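Local coordinates for protein beta-lactamase II (Erythrobacter litoralis, PDB 6V72) that probably hydrolyses beta-lactam antibiotics to substituted beta-amino acids, as a zinc-dependent class B metallo-beta-lactamase, at residues Tyr40-Leu43 against Gly47-Pro50; Asn142-Gly147 against Ala213-Asp218; Arg167-Val172 against Gly183-Ala188. One frame throughout, in Å; residues are numbered along the deposited sequence. Where two conformers were deposited one is given.

Contact 1: residues Tyr40-Leu43 against Gly47-Pro50; sequences YLDL and GPIP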
loop_
_atom_site.group_PDB
_atom_site.type_symbol
_atom_site.label_atom_id
_atom_site.label_comp_id
_atom_site.label_asym_id
_atom_site.label_seq_id
_atom_site.Cartn_x
_atom_site.Cartn_y
_atom_site.Cartn_z
ATOM N N TYR A 40 9.125 -17.323 4.687
ATOM C CA TYR A 40 9.494 -16.190 3.854
ATOM C C TYR A 40 9.146 -16.455 2.403
ATOM O O TYR A 40 9.192 -17.591 1.912
ATOM C CB TYR A 40 10.998 -15.851 3.961
ATOM C CG TYR A 40 11.384 -15.449 5.356
ATOM C CD1 TYR A 40 11.749 -16.406 6.302
ATOM C CD2 TYR A 40 11.340 -14.117 5.755
ATOM C CE1 TYR A 40 12.082 -16.042 7.591
ATOM C CE2 TYR A 40 11.676 -13.742 7.045
ATOM C CZ TYR A 40 12.045 -14.709 7.958
ATOM O OH TYR A 40 12.380 -14.353 9.248
ATOM N N LEU A 41 8.804 -15.377 1.719
ATOM C CA LEU A 41 8.531 -15.439 0.301
ATOM C C LEU A 41 9.319 -14.332 -0.372
ATOM O O LEU A 41 9.316 -13.193 0.100
ATOM C CB LEU A 41 7.034 -15.288 0.048
ATOM C CG LEU A 41 6.666 -15.314 -1.418
ATOM C CD1 LEU A 41 6.645 -16.768 -1.843
ATOM C CD2 LEU A 41 5.303 -14.707 -1.581
ATOM N N ASP A 42 9.997 -14.673 -1.460
ATOM C CA ASP A 42 10.713 -13.710 -2.288
ATOM C C ASP A 42 10.365 -14.010 -3.749
ATOM O O ASP A 42 11.206 -14.487 -4.513
ATOM C CB ASP A 42 12.217 -13.791 -2.039
ATOM C CG ASP A 42 12.964 -12.617 -2.623
ATOM O OD1 ASP A 42 14.180 -12.491 -2.352
ATOM O OD2 ASP A 42 12.334 -11.811 -3.336
ATOM N N LEU A 43 9.112 -13.735 -4.134
ATOM C CA LEU A 43 8.624 -14.212 -5.429
ATOM C C LEU A 43 9.225 -13.428 -6.594
ATOM O O LEU A 43 9.614 -14.020 -7.607
ATOM C CB LEU A 43 7.095 -14.153 -5.486
ATOM C CG LEU A 43 6.363 -15.420 -5.032
ATOM C CD1 LEU A 43 4.893 -15.414 -5.440
ATOM C CD2 LEU A 43 7.074 -16.680 -5.529
ATOM N N GLY A 47 13.215 -9.294 -2.166
ATOM C CA GLY A 47 13.622 -9.489 -0.796
ATOM C C GLY A 47 12.624 -10.357 -0.062
ATOM O O GLY A 47 11.431 -10.354 -0.374
ATOM N N PRO A 48 13.088 -11.126 0.923
ATOM C CA PRO A 48 12.182 -12.058 1.617
ATOM C C PRO A 48 11.235 -11.325 2.559
ATOM O O PRO A 48 11.666 -10.527 3.393
ATOM C CB PRO A 48 13.140 -12.978 2.389
ATOM C CG PRO A 48 14.369 -12.129 2.613
ATOM C CD PRO A 48 14.484 -11.246 1.390
ATOM N N ILE A 49 9.947 -11.617 2.430
ATOM C CA ILE A 49 8.891 -11.031 3.253
ATOM C C ILE A 49 8.397 -12.101 4.216
ATOM O O ILE A 49 8.082 -13.213 3.778
ATOM C CB ILE A 49 7.723 -10.503 2.398
ATOM C CG1 ILE A 49 8.216 -9.460 1.390
ATOM C CG2 ILE A 49 6.610 -9.931 3.286
ATOM C CD1 ILE A 49 7.110 -8.586 0.840
ATOM N N PRO A 50 8.307 -11.817 5.511
ATOM C CA PRO A 50 7.841 -12.837 6.450
ATOM C C PRO A 50 6.328 -12.969 6.468
ATOM O O PRO A 50 5.588 -12.009 6.249
ATOM C CB PRO A 50 8.341 -12.318 7.805
ATOM C CG PRO A 50 8.296 -10.793 7.620
ATOM C CD PRO A 50 8.706 -10.561 6.187
#

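Contact 2: residues Asn142-Gly147 against Ala213-Asp218; sequences NGWATG and AAAFPD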
loop_
_atom_site.group_PDB
_atom_site.type_symbol
_atom_site.label_atom_id
_atom_site.label_comp_id
_atom_site.label_asym_id
_atom_site.label_seq_id
_atom_site.Cartn_x
_atom_site.Cartn_y
_atom_site.Cartn_z
ATOM N N ASN A 142 -21.352 -9.680 19.379
ATOM C CA ASN A 142 -20.273 -8.878 19.940
ATOM C C ASN A 142 -18.922 -9.217 19.339
ATOM O O ASN A 142 -17.919 -8.580 19.689
ATOM C CB ASN A 142 -20.233 -9.065 21.451
ATOM C CG ASN A 142 -21.444 -8.489 22.124
ATOM O OD1 ASN A 142 -21.984 -9.076 23.053
ATOM N ND2 ASN A 142 -21.889 -7.337 21.644
ATOM N N GLY A 143 -18.877 -10.174 18.422
ATOM C CA GLY A 143 -17.664 -10.541 17.737
ATOM C C GLY A 143 -16.957 -11.758 18.292
ATOM O O GLY A 143 -15.930 -12.153 17.732
ATOM N N TRP A 144 -17.481 -12.379 19.355
ATOM C CA TRP A 144 -16.800 -13.506 19.985
ATOM C C TRP A 144 -17.283 -14.830 19.416
ATOM O O TRP A 144 -18.476 -15.028 19.201
ATOM C CB TRP A 144 -17.015 -13.493 21.496
ATOM C CG TRP A 144 -16.316 -12.355 22.141
ATOM C CD1 TRP A 144 -16.884 -11.199 22.615
ATOM C CD2 TRP A 144 -14.907 -12.240 22.364
ATOM N NE1 TRP A 144 -15.903 -10.380 23.131
ATOM C CE2 TRP A 144 -14.683 -10.994 22.985
ATOM C CE3 TRP A 144 -13.804 -13.060 22.071
ATOM C CZ2 TRP A 144 -13.408 -10.556 23.346
ATOM C CZ3 TRP A 144 -12.525 -12.624 22.445
ATOM C CH2 TRP A 144 -12.345 -11.378 23.073
ATOM N N ALA A 145 -16.347 -15.744 19.190
ATOM C CA ALA A 145 -16.731 -17.065 18.727
ATOM C C ALA A 145 -17.499 -17.812 19.808
ATOM O O ALA A 145 -17.309 -17.609 21.016
ATOM C CB ALA A 145 -15.498 -17.876 18.312
ATOM N N THR A 146 -18.375 -18.701 19.359
ATOM C CA THR A 146 -19.131 -19.557 20.264
ATOM C C THR A 146 -19.176 -20.943 19.649
ATOM O O THR A 146 -18.554 -21.202 18.614
ATOM C CB THR A 146 -20.551 -19.024 20.485
ATOM O OG1 THR A 146 -21.264 -19.882 21.428
ATOM C CG2 THR A 146 -21.284 -18.937 19.124
ATOM N N GLY A 147 -19.882 -21.848 20.305
ATOM C CA GLY A 147 -20.099 -23.133 19.689
ATOM C C GLY A 147 -18.831 -23.932 19.456
ATOM O O GLY A 147 -17.848 -23.860 20.219
ATOM N N ALA A 213 -8.499 -3.832 20.053
ATOM C CA ALA A 213 -7.791 -3.356 21.244
ATOM C C ALA A 213 -8.629 -3.551 22.501
ATOM O O ALA A 213 -8.094 -3.880 23.566
ATOM C CB ALA A 213 -7.423 -1.883 21.074
ATOM N N ALA A 214 -9.949 -3.361 22.394
ATOM C CA ALA A 214 -10.833 -3.509 23.544
ATOM C C ALA A 214 -11.154 -4.963 23.850
ATOM O O ALA A 214 -11.465 -5.291 25.001
ATOM C CB ALA A 214 -12.141 -2.748 23.301
ATOM N N ALA A 215 -11.116 -5.825 22.834
ATOM C CA ALA A 215 -11.352 -7.248 23.035
ATOM C C ALA A 215 -10.225 -7.888 23.827
ATOM O O ALA A 215 -10.454 -8.818 24.617
ATOM C CB ALA A 215 -11.496 -7.941 21.676
ATOM N N PHE A 216 -8.993 -7.426 23.597
ATOM C CA PHE A 216 -7.801 -7.941 24.268
ATOM C C PHE A 216 -7.095 -6.772 24.934
ATOM O O PHE A 216 -6.011 -6.358 24.501
ATOM C CB PHE A 216 -6.888 -8.661 23.278
ATOM C CG PHE A 216 -7.576 -9.793 22.558
ATOM C CD1 PHE A 216 -7.950 -10.939 23.247
ATOM C CD2 PHE A 216 -7.881 -9.695 21.203
ATOM C CE1 PHE A 216 -8.611 -11.975 22.607
ATOM C CE2 PHE A 216 -8.533 -10.720 20.550
ATOM C CZ PHE A 216 -8.905 -11.865 21.256
ATOM N N PRO A 217 -7.685 -6.223 26.001
ATOM C CA PRO A 217 -7.224 -4.922 26.519
ATOM C C PRO A 217 -5.956 -4.979 27.341
ATOM O O PRO A 217 -5.327 -3.933 27.529
ATOM C CB PRO A 217 -8.405 -4.448 27.386
ATOM C CG PRO A 217 -9.032 -5.735 27.890
ATOM C CD PRO A 217 -8.878 -6.720 26.722
ATOM N N ASP A 218 -5.559 -6.147 27.834
ATOM C CA ASP A 218 -4.437 -6.236 28.759
ATOM C C ASP A 218 -3.191 -6.837 28.129
ATOM O O ASP A 218 -2.103 -6.695 28.699
ATOM C CB ASP A 218 -4.833 -7.061 29.996
ATOM C CG ASP A 218 -6.053 -6.491 30.705
ATOM O OD1 ASP A 218 -6.091 -5.262 30.903
ATOM O OD2 ASP A 218 -6.981 -7.258 31.054
#

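Contact 3: residues Arg167-Val172 against Gly183-Ala188; sequences RDNITV and GCMIKA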
loop_
_atom_site.group_PDB
_atom_site.type_symbol
_atom_site.label_atom_id
_atom_site.label_comp_id
_atom_site.label_asym_id
_atom_site.label_seq_id
_atom_site.Cartn_x
_atom_site.Cartn_y
_atom_site.Cartn_z
ATOM N N ARG A 167 -12.806 -7.646 4.535
ATOM C CA ARG A 167 -14.122 -7.564 5.166
ATOM C C ARG A 167 -14.244 -8.546 6.319
ATOM O O ARG A 167 -14.903 -8.263 7.330
ATOM C CB ARG A 167 -15.226 -7.846 4.140
ATOM C CG ARG A 167 -16.653 -7.602 4.677
ATOM C CD ARG A 167 -17.746 -8.090 3.719
ATOM N NE ARG A 167 -17.638 -9.535 3.527
ATOM C CZ ARG A 167 -18.237 -10.228 2.560
ATOM N NH1 ARG A 167 -19.037 -9.610 1.683
ATOM N NH2 ARG A 167 -18.032 -11.548 2.484
ATOM N N ASP A 168 -13.637 -9.718 6.178
ATOM C CA ASP A 168 -13.912 -10.807 7.101
ATOM C C ASP A 168 -12.683 -11.204 7.920
ATOM O O ASP A 168 -12.659 -12.297 8.499
ATOM C CB ASP A 168 -14.472 -11.996 6.323
ATOM C CG ASP A 168 -15.706 -11.616 5.458
ATOM O OD1 ASP A 168 -16.664 -10.975 5.976
ATOM O OD2 ASP A 168 -15.708 -11.942 4.249
ATOM N N ASN A 169 -11.673 -10.335 8.019
ATOM C CA ASN A 169 -10.501 -10.679 8.825
ATOM C C ASN A 169 -10.871 -10.921 10.285
ATOM O O ASN A 169 -11.736 -10.243 10.841
ATOM C CB ASN A 169 -9.407 -9.590 8.701
ATOM C CG ASN A 169 -9.885 -8.152 8.945
ATOM O OD1 ASN A 169 -10.883 -7.893 9.631
ATOM N ND2 ASN A 169 -9.125 -7.219 8.422
ATOM N N ILE A 170 -10.228 -11.924 10.903
ATOM C CA ILE A 170 -10.451 -12.202 12.319
ATOM C C ILE A 170 -9.125 -12.168 13.077
ATOM O O ILE A 170 -8.044 -12.087 12.500
ATOM C CB ILE A 170 -11.189 -13.537 12.555
ATOM C CG1 ILE A 170 -10.337 -14.720 12.074
ATOM C CG2 ILE A 170 -12.571 -13.519 11.864
ATOM C CD1 ILE A 170 -10.957 -16.101 12.444
ATOM N N THR A 171 -9.233 -12.199 14.405
ATOM C CA THR A 171 -8.083 -12.119 15.300
ATOM C C THR A 171 -8.217 -13.196 16.368
ATOM O O THR A 171 -9.301 -13.749 16.588
ATOM C CB THR A 171 -7.986 -10.740 15.962
ATOM O OG1 THR A 171 -9.139 -10.529 16.790
ATOM C CG2 THR A 171 -7.907 -9.631 14.903
ATOM N N VAL A 172 -7.101 -13.519 17.033
ATOM C CA VAL A 172 -7.136 -14.498 18.115
ATOM C C VAL A 172 -6.306 -13.990 19.283
ATOM O O VAL A 172 -5.361 -13.216 19.117
ATOM C CB VAL A 172 -6.661 -15.899 17.658
ATOM C CG1 VAL A 172 -7.478 -16.381 16.460
ATOM C CG2 VAL A 172 -5.185 -15.848 17.308
ATOM N N GLY A 183 -3.349 -10.762 13.046
ATOM C CA GLY A 183 -3.421 -11.136 11.643
ATOM C C GLY A 183 -2.856 -10.062 10.723
ATOM O O GLY A 183 -1.857 -9.415 11.022
ATOM N N CYS A 184 -3.498 -9.874 9.569
ATOM C CA CYS A 184 -3.037 -8.882 8.610
ATOM C C CYS A 184 -3.572 -7.493 8.891
ATOM O O CYS A 184 -3.204 -6.554 8.180
ATOM C CB CYS A 184 -3.421 -9.274 7.191
ATOM S SG CYS A 184 -2.363 -10.585 6.460
HETATM N N MSE A 185 -4.397 -7.340 9.911
HETATM C CA MSE A 185 -4.996 -6.063 10.201
HETATM C C MSE A 185 -4.036 -5.137 10.953
HETATM O O MSE A 185 -4.060 -3.921 10.765
HETATM C CB MSE A 185 -6.264 -6.309 10.992
HETATM C CG MSE A 185 -6.872 -5.134 11.651
HETATM SE SE MSE A 185 -8.451 -5.872 12.507
HETATM C CE MSE A 185 -8.330 -7.737 11.954
ATOM N N ILE A 186 -3.185 -5.727 11.799
ATOM C CA ILE A 186 -2.279 -4.976 12.665
ATOM C C ILE A 186 -0.916 -4.917 12.004
ATOM O O ILE A 186 -0.406 -5.941 11.504
ATOM C CB ILE A 186 -2.200 -5.616 14.066
ATOM C CG1 ILE A 186 -3.586 -5.621 14.720
ATOM C CG2 ILE A 186 -1.190 -4.882 14.974
ATOM C CD1 ILE A 186 -4.147 -4.217 15.027
ATOM N N LYS A 187 -0.347 -3.713 11.966
ATOM C CA LYS A 187 0.960 -3.424 11.399
ATOM C C LYS A 187 1.906 -2.971 12.497
ATOM O O LYS A 187 1.494 -2.681 13.624
ATOM C CB LYS A 187 0.877 -2.319 10.343
ATOM C CG LYS A 187 -0.155 -2.502 9.284
ATOM C CD LYS A 187 -0.109 -3.864 8.642
ATOM C CE LYS A 187 -0.991 -3.827 7.427
ATOM N NZ LYS A 187 -1.309 -5.173 6.915
ATOM N N ALA A 188 3.170 -2.813 12.115
ATOM C CA ALA A 188 4.220 -2.581 13.098
ATOM C C ALA A 188 4.077 -1.203 13.732
ATOM O O ALA A 188 3.512 -0.282 13.139
ATOM C CB ALA A 188 5.597 -2.708 12.446
#

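Contact 1: residues Tyr40-Leu43 against Gly47-Pro50
Gly47 meets Asp42 through its backbone N, which donates to Asp42 OD2 at 2.9 Å along a nearly straight N-H...O line of 166°. The donor stands above the carboxylate plane. Asp42 can be reached there because its CG lies anti to the backbone N (chi1 -167°), which turns the acid across the mouth of the turn. Pro48 follows with two contacts of different kinds. Its CB packs 3.9 Å from Tyr40 CB, and its CA points a hydrogen at Leu41 O. That same carbonyl accepts the backbone N of Ile49 at 2.9 Å, so one oxygen takes both a classical bond and a weaker CA-H...O contact from consecutive residues.

The segments form the turn end of an antiparallel beta hairpin, made by strands 34-41 and 49-58 at the edge of the active site of the metallo-beta-lactamase fold; in class B1 enzymes the hairpin loop here is the mobile flap over the substrate groove. Leu41 and Ile49 make the hydrogen-bonded pair, the return bond running from Leu41 N to Ile49 O at 3.1 Å. Ile49 O also accepts from Trp69 NE1, and the Ile49 side chain lies about 5 Å from that of His226, which binds zinc in this protein, though no zinc is bound to this chain here. Pro50 faces Tyr40 as the non-hydrogen-bonded pair, with Pro50 CB 3.7 Å from Tyr40 CE2. The ring crosses the proline obliquely and carries its hydroxyl on to Glu14 of helix 10-14, while Pro50 O accepts a hydrogen bond from His226 ND1.

Contact 2: residues Asn142-Gly147 against Ala213-Asp218
With CG anti to the carbonyl carbon in both residues (chi1 -69° for Trp144, -57° for Phe216), each CG lies beside its own backbone N, and from there the rings reach outward until their far ends meet. The outcome is an offset edge-to-face pair, in which the benzo edge of the indole is turned toward the face of the phenyl ring. It lies where the turn leading into the short strand 145-146 meets the C-terminal end of helix 205-215, and so joins the last strand of the large sheet to a helix of the metallo-beta-lactamase alpha-beta sandwich, away from the zinc site. The planes stand at 84° and the ring centroids are 5.5 Å apart.

Ala215, in the helix, receives the neighbouring part of the same edge. Its CB comes 3.6 Å from Trp144 CZ2, and its carbonyl O approaches Trp144 CH2 in the plane of the indole, where the slightly positive C-H edge would suit an oxygen. Phe216, the first residue to leave helical geometry, takes CH2 and CZ3 with its own outer atoms. Tyr159 of strand 157-159 meets the Trp144 ring and touches both Ala215 and Phe216, giving all three a common neighbour. Asp140 OD1 accepts the backbone N of Trp144 and thereby helps hold the turn. Across the aromatic pair, the closest atoms are Trp144 CH2 and Phe216 CE1, 3.8 Å apart.

Contact 3: residues Arg167-Val172 against Gly183-Ala188
Two loops beside the zinc site of this metallo-beta-lactamase, one running into strand 171-174 and the other following strand 179-181, meet in this buried contact. The second loop holds Cys184, a zinc ligand in this protein although no zinc is bound to this chain here; its side chain touches His96 and His226.

Nearly all of the meeting is made by one group, the methyl of selenomethionine Met185, which was modelled in two conformers; what follows holds for one of them. The chain leaves its backbone extended, with chi1 167° and chi2 179°, then folds back at the selenium. There CE sits 3.4 Å from Asn169 CG, against the flat amide, and 3.5 Å from Thr171 CG2. The nearly eclipsed chi3 (-1°) makes the exact place of CE, and with it both distances, doubtful. Both neighbours cross the Met185 side chain at about a right angle, and the methyl lies between an amide and another methyl. Asn169 lies close to His165 and His96, two further zinc ligands, so this packing lies next to two of the metal-binding histidines. Thr171 turns its hydroxyl elsewhere, to Tyr159 O.

Polar links within each loop steady its shape. Arg167 grips Asp168 side-on, NE reaching OD1 at 3.0 Å while NH2 meets the syn lone pair of Asp168 OD2 close to the guanidinium plane; that NH2 also forms a salt bridge with Glu123. On the other loop, Lys187 curls back over the turn that carries the cysteine, and its NZ donates to Cys184 O at 2.7 Å.

Following the chain from the N terminus, contact 1 comes first and closes the shortest loop, three residues between its segments, at the turn joining strands 34-41 and 49-58 of the large sheet. Contact 2 opens only after that hairpin is complete, and spans 65 residues from the far end of the same sheet to the end of helix 205-215. Nested inside that span, contact 3 closes a ten-residue excursion through strand 179-181 of the small sheet. No loops cross. Contacts 1 and 2 lie on opposite sides of the chain's centre, about 32 Å between centres, whereas contacts 2 and 3 touch, Phe216 CE2 lying 3.8 Å from Thr171 OG1.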